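Local atomic coordinates of FERM, ARHGEF and pleckstrin domain-containing protein 2 (Mus musculus, PDB entry 6D2K), a protein that acts as a guanine nucleotide exchange factor that activates RAC1 and takes part in semaphorin signalling and actin remodelling, here represented by its FERM domain. Residues L43-Y48 with E98-L103; Q57-W62 with R267-N272. One frame throughout, in Å; residues are numbered along the deposited sequence.

Contact 1. Residues L43-Y48 with E98-L103; sequences LIECDY and EYTRYL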
loop_
_atom_site.group_PDB
_atom_site.type_symbol
_atom_site.label_atom_id
_atom_site.label_comp_id
_atom_site.label_asym_id
_atom_site.label_seq_id
_atom_site.Cartn_x
_atom_site.Cartn_y
_atom_site.Cartn_z
ATOM N N LEU A 43 -15.596 -6.689 6.184
ATOM C CA LEU A 43 -14.934 -5.407 5.985
ATOM C C LEU A 43 -15.880 -4.369 5.387
ATOM O O LEU A 43 -16.111 -4.347 4.180
ATOM C CB LEU A 43 -13.718 -5.602 5.070
ATOM C CG LEU A 43 -12.862 -4.373 4.761
ATOM C CD1 LEU A 43 -12.397 -3.723 6.068
ATOM C CD2 LEU A 43 -11.680 -4.745 3.880
ATOM N N ILE A 44 -16.419 -3.497 6.233
ATOM C CA ILE A 44 -17.351 -2.469 5.784
ATOM C C ILE A 44 -16.691 -1.410 4.910
ATOM O O ILE A 44 -17.194 -1.082 3.835
ATOM C CB ILE A 44 -18.043 -1.766 6.979
ATOM C CG1 ILE A 44 -18.881 -2.772 7.766
ATOM C CG2 ILE A 44 -18.908 -0.622 6.498
ATOM C CD1 ILE A 44 -19.643 -2.148 8.933
ATOM N N GLU A 45 -15.570 -0.869 5.374
ATOM C CA GLU A 45 -14.881 0.180 4.641
ATOM C C GLU A 45 -13.930 -0.452 3.628
ATOM O O GLU A 45 -12.738 -0.142 3.583
ATOM C CB GLU A 45 -14.141 1.094 5.616
ATOM C CG GLU A 45 -15.096 1.747 6.634
ATOM C CD GLU A 45 -14.399 2.705 7.589
ATOM O OE1 GLU A 45 -14.510 3.935 7.387
ATOM O OE2 GLU A 45 -13.749 2.231 8.530
ATOM N N CYS A 46 -14.489 -1.333 2.805
ATOM C CA CYS A 46 -13.710 -2.097 1.846
ATOM C C CYS A 46 -13.216 -1.251 0.671
ATOM O O CYS A 46 -12.305 -1.675 -0.039
ATOM C CB CYS A 46 -14.534 -3.277 1.322
ATOM S SG CYS A 46 -16.093 -2.764 0.565
ATOM N N ASP A 47 -13.784 -0.066 0.462
ATOM C CA ASP A 47 -13.381 0.757 -0.686
ATOM C C ASP A 47 -11.933 1.255 -0.605
ATOM O O ASP A 47 -11.351 1.672 -1.612
ATOM C CB ASP A 47 -14.365 1.912 -0.964
ATOM C CG ASP A 47 -14.618 2.801 0.253
ATOM O OD1 ASP A 47 -14.769 4.029 0.063
ATOM O OD2 ASP A 47 -14.694 2.281 1.388
ATOM N N TYR A 48 -11.337 1.158 0.581
ATOM C CA TYR A 48 -9.935 1.544 0.749
ATOM C C TYR A 48 -8.973 0.446 0.336
ATOM O O TYR A 48 -7.773 0.687 0.263
ATOM C CB TYR A 48 -9.625 1.913 2.203
ATOM C CG TYR A 48 -10.272 3.203 2.634
ATOM C CD1 TYR A 48 -9.638 4.421 2.432
ATOM C CD2 TYR A 48 -11.525 3.202 3.227
ATOM C CE1 TYR A 48 -10.236 5.608 2.806
ATOM C CE2 TYR A 48 -12.132 4.393 3.593
ATOM C CZ TYR A 48 -11.484 5.578 3.382
ATOM O OH TYR A 48 -12.084 6.759 3.760
ATOM N N GLU A 98 -13.153 0.525 14.127
ATOM C CA GLU A 98 -11.958 0.030 14.787
ATOM C C GLU A 98 -11.302 -1.052 13.919
ATOM O O GLU A 98 -10.084 -1.101 13.804
ATOM C CB GLU A 98 -12.296 -0.497 16.193
ATOM C CG GLU A 98 -11.099 -1.034 16.973
ATOM C CD GLU A 98 -11.428 -1.365 18.427
ATOM O OE1 GLU A 98 -11.945 -0.469 19.133
ATOM O OE2 GLU A 98 -11.138 -2.506 18.863
ATOM N N TYR A 99 -12.108 -1.895 13.286
ATOM C CA TYR A 99 -11.544 -2.979 12.481
ATOM C C TYR A 99 -10.720 -2.442 11.306
ATOM O O TYR A 99 -9.661 -2.980 10.986
ATOM C CB TYR A 99 -12.637 -3.927 11.980
ATOM C CG TYR A 99 -12.095 -5.095 11.197
ATOM C CD1 TYR A 99 -11.320 -6.059 11.822
ATOM C CD2 TYR A 99 -12.357 -5.228 9.846
ATOM C CE1 TYR A 99 -10.814 -7.128 11.119
ATOM C CE2 TYR A 99 -11.862 -6.301 9.132
ATOM C CZ TYR A 99 -11.086 -7.230 9.772
ATOM O OH TYR A 99 -10.594 -8.295 9.062
ATOM N N THR A 100 -11.198 -1.379 10.678
ATOM C CA THR A 100 -10.472 -0.796 9.548
ATOM C C THR A 100 -9.161 -0.221 10.068
ATOM O O THR A 100 -8.121 -0.340 9.420
ATOM C CB THR A 100 -11.259 0.332 8.865
ATOM O OG1 THR A 100 -12.624 -0.060 8.697
ATOM C CG2 THR A 100 -10.665 0.647 7.487
ATOM N N ARG A 101 -9.199 0.432 11.228
ATOM C CA ARG A 101 -7.973 1.010 11.760
ATOM C C ARG A 101 -6.964 -0.076 12.105
ATOM O O ARG A 101 -5.752 0.119 11.960
ATOM C CB ARG A 101 -8.285 1.859 12.996
ATOM C CG ARG A 101 -9.182 3.048 12.665
ATOM C CD ARG A 101 -9.267 4.027 13.833
ATOM N NE ARG A 101 -9.992 3.505 14.991
ATOM C CZ ARG A 101 -11.310 3.574 15.157
ATOM N NH1 ARG A 101 -12.079 4.124 14.228
ATOM N NH2 ARG A 101 -11.865 3.088 16.265
ATOM N N TYR A 102 -7.477 -1.200 12.602
ATOM C CA TYR A 102 -6.672 -2.398 12.854
ATOM C C TYR A 102 -5.989 -2.871 11.560
ATOM O O TYR A 102 -4.781 -3.092 11.541
ATOM C CB TYR A 102 -7.552 -3.499 13.454
ATOM C CG TYR A 102 -6.984 -4.898 13.383
ATOM C CD1 TYR A 102 -5.817 -5.243 14.059
ATOM C CD2 TYR A 102 -7.634 -5.883 12.651
ATOM C CE1 TYR A 102 -5.310 -6.533 13.993
ATOM C CE2 TYR A 102 -7.141 -7.181 12.590
ATOM C CZ TYR A 102 -5.981 -7.501 13.266
ATOM O OH TYR A 102 -5.484 -8.783 13.212
ATOM N N LEU A 103 -6.753 -2.997 10.480
ATOM C CA LEU A 103 -6.142 -3.403 9.205
ATOM C C LEU A 103 -5.097 -2.400 8.716
ATOM O O LEU A 103 -4.058 -2.795 8.191
ATOM C CB LEU A 103 -7.201 -3.644 8.131
ATOM C CG LEU A 103 -8.127 -4.837 8.393
ATOM C CD1 LEU A 103 -8.968 -5.084 7.149
ATOM C CD2 LEU A 103 -7.359 -6.097 8.808
HETATM O O HOH W 1 -14.548 -1.679 8.047
#

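Contact 2. Residues Q57-W62 with R267-N272; sequences QSYWIW and RDECKN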
loop_
_atom_site.group_PDB
_atom_site.type_symbol
_atom_site.label_atom_id
_atom_site.label_comp_id
_atom_site.label_asym_id
_atom_site.label_seq_id
_atom_site.Cartn_x
_atom_site.Cartn_y
_atom_site.Cartn_z
ATOM N N GLN A 57 7.864 -9.860 -13.482
ATOM C CA GLN A 57 8.812 -8.761 -13.353
ATOM C C GLN A 57 8.979 -8.365 -11.888
ATOM O O GLN A 57 9.695 -7.419 -11.565
ATOM C CB GLN A 57 8.375 -7.561 -14.196
ATOM C CG GLN A 57 8.262 -7.855 -15.690
ATOM C CD GLN A 57 6.823 -7.992 -16.163
ATOM O OE1 GLN A 57 6.069 -8.834 -15.671
ATOM N NE2 GLN A 57 6.438 -7.164 -17.131
ATOM N N SER A 58 8.296 -9.094 -11.012
ATOM C CA SER A 58 8.490 -8.973 -9.572
ATOM C C SER A 58 7.846 -7.732 -8.944
ATOM O O SER A 58 8.035 -7.476 -7.753
ATOM C CB SER A 58 9.982 -9.034 -9.222
ATOM O OG SER A 58 10.219 -9.956 -8.171
ATOM N N TYR A 59 7.088 -6.964 -9.723
ATOM C CA TYR A 59 6.376 -5.827 -9.134
ATOM C C TYR A 59 4.900 -6.126 -8.843
ATOM O O TYR A 59 4.298 -7.003 -9.453
ATOM C CB TYR A 59 6.583 -4.519 -9.921
ATOM C CG TYR A 59 6.073 -4.472 -11.353
ATOM C CD1 TYR A 59 4.725 -4.277 -11.627
ATOM C CD2 TYR A 59 6.952 -4.560 -12.429
ATOM C CE1 TYR A 59 4.256 -4.206 -12.937
ATOM C CE2 TYR A 59 6.494 -4.494 -13.743
ATOM C CZ TYR A 59 5.146 -4.316 -13.990
ATOM O OH TYR A 59 4.678 -4.251 -15.288
ATOM N N TRP A 60 4.332 -5.418 -7.873
ATOM C CA TRP A 60 2.963 -5.688 -7.453
ATOM C C TRP A 60 1.947 -5.029 -8.376
ATOM O O TRP A 60 2.101 -3.872 -8.768
ATOM C CB TRP A 60 2.742 -5.216 -6.016
ATOM C CG TRP A 60 3.513 -6.010 -5.018
ATOM C CD1 TRP A 60 4.723 -5.690 -4.468
ATOM C CD2 TRP A 60 3.134 -7.267 -4.451
ATOM N NE1 TRP A 60 5.117 -6.671 -3.588
ATOM C CE2 TRP A 60 4.163 -7.654 -3.566
ATOM C CE3 TRP A 60 2.029 -8.106 -4.609
ATOM C CZ2 TRP A 60 4.113 -8.838 -2.840
ATOM C CZ3 TRP A 60 1.981 -9.279 -3.891
ATOM C CH2 TRP A 60 3.020 -9.637 -3.013
ATOM N N ILE A 61 0.896 -5.766 -8.710
ATOM C CA ILE A 61 -0.183 -5.212 -9.510
ATOM C C ILE A 61 -1.554 -5.491 -8.870
ATOM O O ILE A 61 -1.753 -6.514 -8.221
ATOM C CB ILE A 61 -0.095 -5.666 -10.990
ATOM C CG1 ILE A 61 -1.400 -6.295 -11.472
ATOM C CG2 ILE A 61 1.096 -6.591 -11.209
ATOM C CD1 ILE A 61 -1.351 -6.746 -12.915
ATOM N N TRP A 62 -2.470 -4.544 -9.016
ATOM C CA TRP A 62 -3.808 -4.663 -8.441
ATOM C C TRP A 62 -4.762 -5.512 -9.271
ATOM O O TRP A 62 -4.801 -5.415 -10.507
ATOM C CB TRP A 62 -4.419 -3.273 -8.275
ATOM C CG TRP A 62 -3.718 -2.429 -7.262
ATOM C CD1 TRP A 62 -2.917 -1.348 -7.496
ATOM C CD2 TRP A 62 -3.758 -2.601 -5.843
ATOM N NE1 TRP A 62 -2.455 -0.832 -6.297
ATOM C CE2 TRP A 62 -2.964 -1.589 -5.274
ATOM C CE3 TRP A 62 -4.383 -3.527 -4.997
ATOM C CZ2 TRP A 62 -2.775 -1.481 -3.893
ATOM C CZ3 TRP A 62 -4.209 -3.407 -3.635
ATOM C CH2 TRP A 62 -3.414 -2.387 -3.097
ATOM N N ARG A 267 5.826 -0.111 -21.255
ATOM C CA ARG A 267 4.446 0.289 -21.487
ATOM C C ARG A 267 3.560 -0.149 -20.310
ATOM O O ARG A 267 2.784 0.632 -19.781
ATOM C CB ARG A 267 3.922 -0.287 -22.817
ATOM C CG ARG A 267 2.428 -0.054 -23.036
ATOM C CD ARG A 267 1.842 -1.064 -24.037
ATOM N NE ARG A 267 1.855 -2.406 -23.473
ATOM C CZ ARG A 267 1.921 -3.527 -24.174
ATOM N NH1 ARG A 267 1.985 -3.502 -25.498
ATOM N NH2 ARG A 267 1.935 -4.690 -23.532
ATOM N N ASP A 268 3.664 -1.403 -19.889
ATOM C CA ASP A 268 2.768 -1.853 -18.846
ATOM C C ASP A 268 3.037 -1.204 -17.493
ATOM O O ASP A 268 2.096 -0.950 -16.757
ATOM C CB ASP A 268 2.724 -3.368 -18.779
ATOM C CG ASP A 268 2.092 -3.977 -20.022
ATOM O OD1 ASP A 268 2.363 -5.160 -20.294
ATOM O OD2 ASP A 268 1.329 -3.264 -20.722
ATOM N N GLU A 269 4.296 -0.915 -17.172
ATOM C CA GLU A 269 4.577 -0.175 -15.931
ATOM C C GLU A 269 3.999 1.229 -16.002
ATOM O O GLU A 269 3.472 1.762 -15.021
ATOM C CB GLU A 269 6.085 -0.091 -15.674
ATOM C CG GLU A 269 6.714 -1.428 -15.261
ATOM C CD GLU A 269 8.233 -1.389 -15.256
ATOM O OE1 GLU A 269 8.841 -1.338 -14.165
ATOM O OE2 GLU A 269 8.826 -1.409 -16.347
ATOM N N CYS A 270 4.122 1.846 -17.173
ATOM C CA CYS A 270 3.562 3.174 -17.378
ATOM C C CYS A 270 2.038 3.129 -17.204
ATOM O O CYS A 270 1.451 3.950 -16.483
ATOM C CB CYS A 270 3.932 3.668 -18.781
ATOM S SG CYS A 270 3.402 5.357 -19.049
ATOM N N LYS A 271 1.400 2.173 -17.877
ATOM C CA LYS A 271 -0.052 2.011 -17.819
ATOM C C LYS A 271 -0.524 1.796 -16.383
ATOM O O LYS A 271 -1.524 2.378 -15.954
ATOM C CB LYS A 271 -0.464 0.815 -18.673
ATOM C CG LYS A 271 -1.958 0.528 -18.683
ATOM C CD LYS A 271 -2.261 -0.520 -19.747
ATOM C CE LYS A 271 -3.745 -0.818 -19.870
ATOM N NZ LYS A 271 -3.981 -1.734 -21.036
ATOM N N ASN A 272 0.187 0.946 -15.660
ATOM C CA ASN A 272 -0.172 0.671 -14.279
ATOM C C ASN A 272 -0.062 1.901 -13.390
ATOM O O ASN A 272 -0.893 2.089 -12.511
ATOM C CB ASN A 272 0.679 -0.461 -13.729
ATOM C CG ASN A 272 0.286 -1.799 -14.299
ATOM O OD1 ASN A 272 -0.824 -1.964 -14.809
ATOM N ND2 ASN A 272 1.189 -2.771 -14.207
#

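Contact 1. Residues L43-Y48 with E98-L103
Glu45 OE2 takes a short hydrogen bond from the hydroxyl of Thr100, 2.6 Å from OG1 to OE2, and is also bonded by the backbone N of Glu97, while the other carboxylate oxygen, OE1, accepts from the N of Gln96. Two amides just ahead of helix 98-113 and one hydroxyl in its first turn thus hold a single acidic group, a worked example of how a FERM domain fastens its ubiquitin-like N-terminal lobe to the helical central lobe. Thr100 meets OE2 on the anti side of the carboxylate, 20° out of its plane. The glutamate reaches this position with CG beside its backbone N (chi1 -59°) and the chain extended beyond, crossing the threonine side chain at about a right angle. Because the carboxylate lies at the N-terminal end of a helix and is buried, the helix dipole and the amide bonds would be expected to stabilise its negative charge. Thr100 OG1 has a second partner in water 1, which donates to it and accepts from the backbone N of Glu45, so that the inverse gamma turn centred on Glu45 is tied to the helix through both its side chain and its main chain. Beside this polar cluster, around Leu43, the contact turns apolar. Leu43 extends its CD1 to CD1 of Leu103, 3.8 Å away, and approaches the Tyr99 ring obliquely. Phe49 of strand 49-54 packs against Leu43, Thr100 and Leu103. The ring of Tyr99 is itself backed by Leu103, whose CG sits 4.0 Å above one face, offset toward the rim.

Contact 2. Residues Q57-W62 with R267-N272
Tyr59 reaches across from the ubiquitin-like lobe of the FERM domain to the first turns of helix 267-284, the C-terminal helix of the PH-like lobe, and illustrates how one aromatic side chain can bridge two lobes at a surface. Its CG stands between the backbone N and the carbonyl carbon (chi1 63°), a conformation that turns the ring toward the helix. There Glu269 and Asn272, one helical turn apart, receive the ring at different points. The extended chain of Glu269 crosses the tyrosine obliquely, its CG 3.4 Å from Tyr59 CE2, and the carboxylate plane lies only 9° from that of the ring; its polar end is held by the hydroxyl of Ser266, which bonds to OE2. Asn272 comes instead to the edge near the ring plane, its amide turned 72° against the ring. Asp268 offers its CB to the phenolic oxygen. Its carboxylate is engaged within the helix by Arg267, whose NE and NH2 both bond to OD2 from the same face of the carboxylate plane, with the NE to OD2 distance 2.9 Å. Asn272 ND2 lies 3.6 Å from Tyr59 CE1, the ring carbon across from the CE2 that Glu269 CG touches.

In the fold
From the N terminus, the chain lays down the first two strands of the ubiquitin-like sheet and helix 30-41 before residues 43-48, the first half of contact 1. Residues 57-62, which begin contact 2, follow after strand 49-54. Contact 1 then closes on helix 98-113, a loop that takes in the last strand of the sheet, 79-85. Contact 2 closes only after the helical lobe and the whole antiparallel PH-like sheet, at helix 267-284. The two closures therefore cross rather than nest. Their centres lie 26 Å apart, on opposite sides of the chain's centre, so the N-terminal lobe is joined to each of its two partners separately: contact 1 is buried, contact 2 a surface contact.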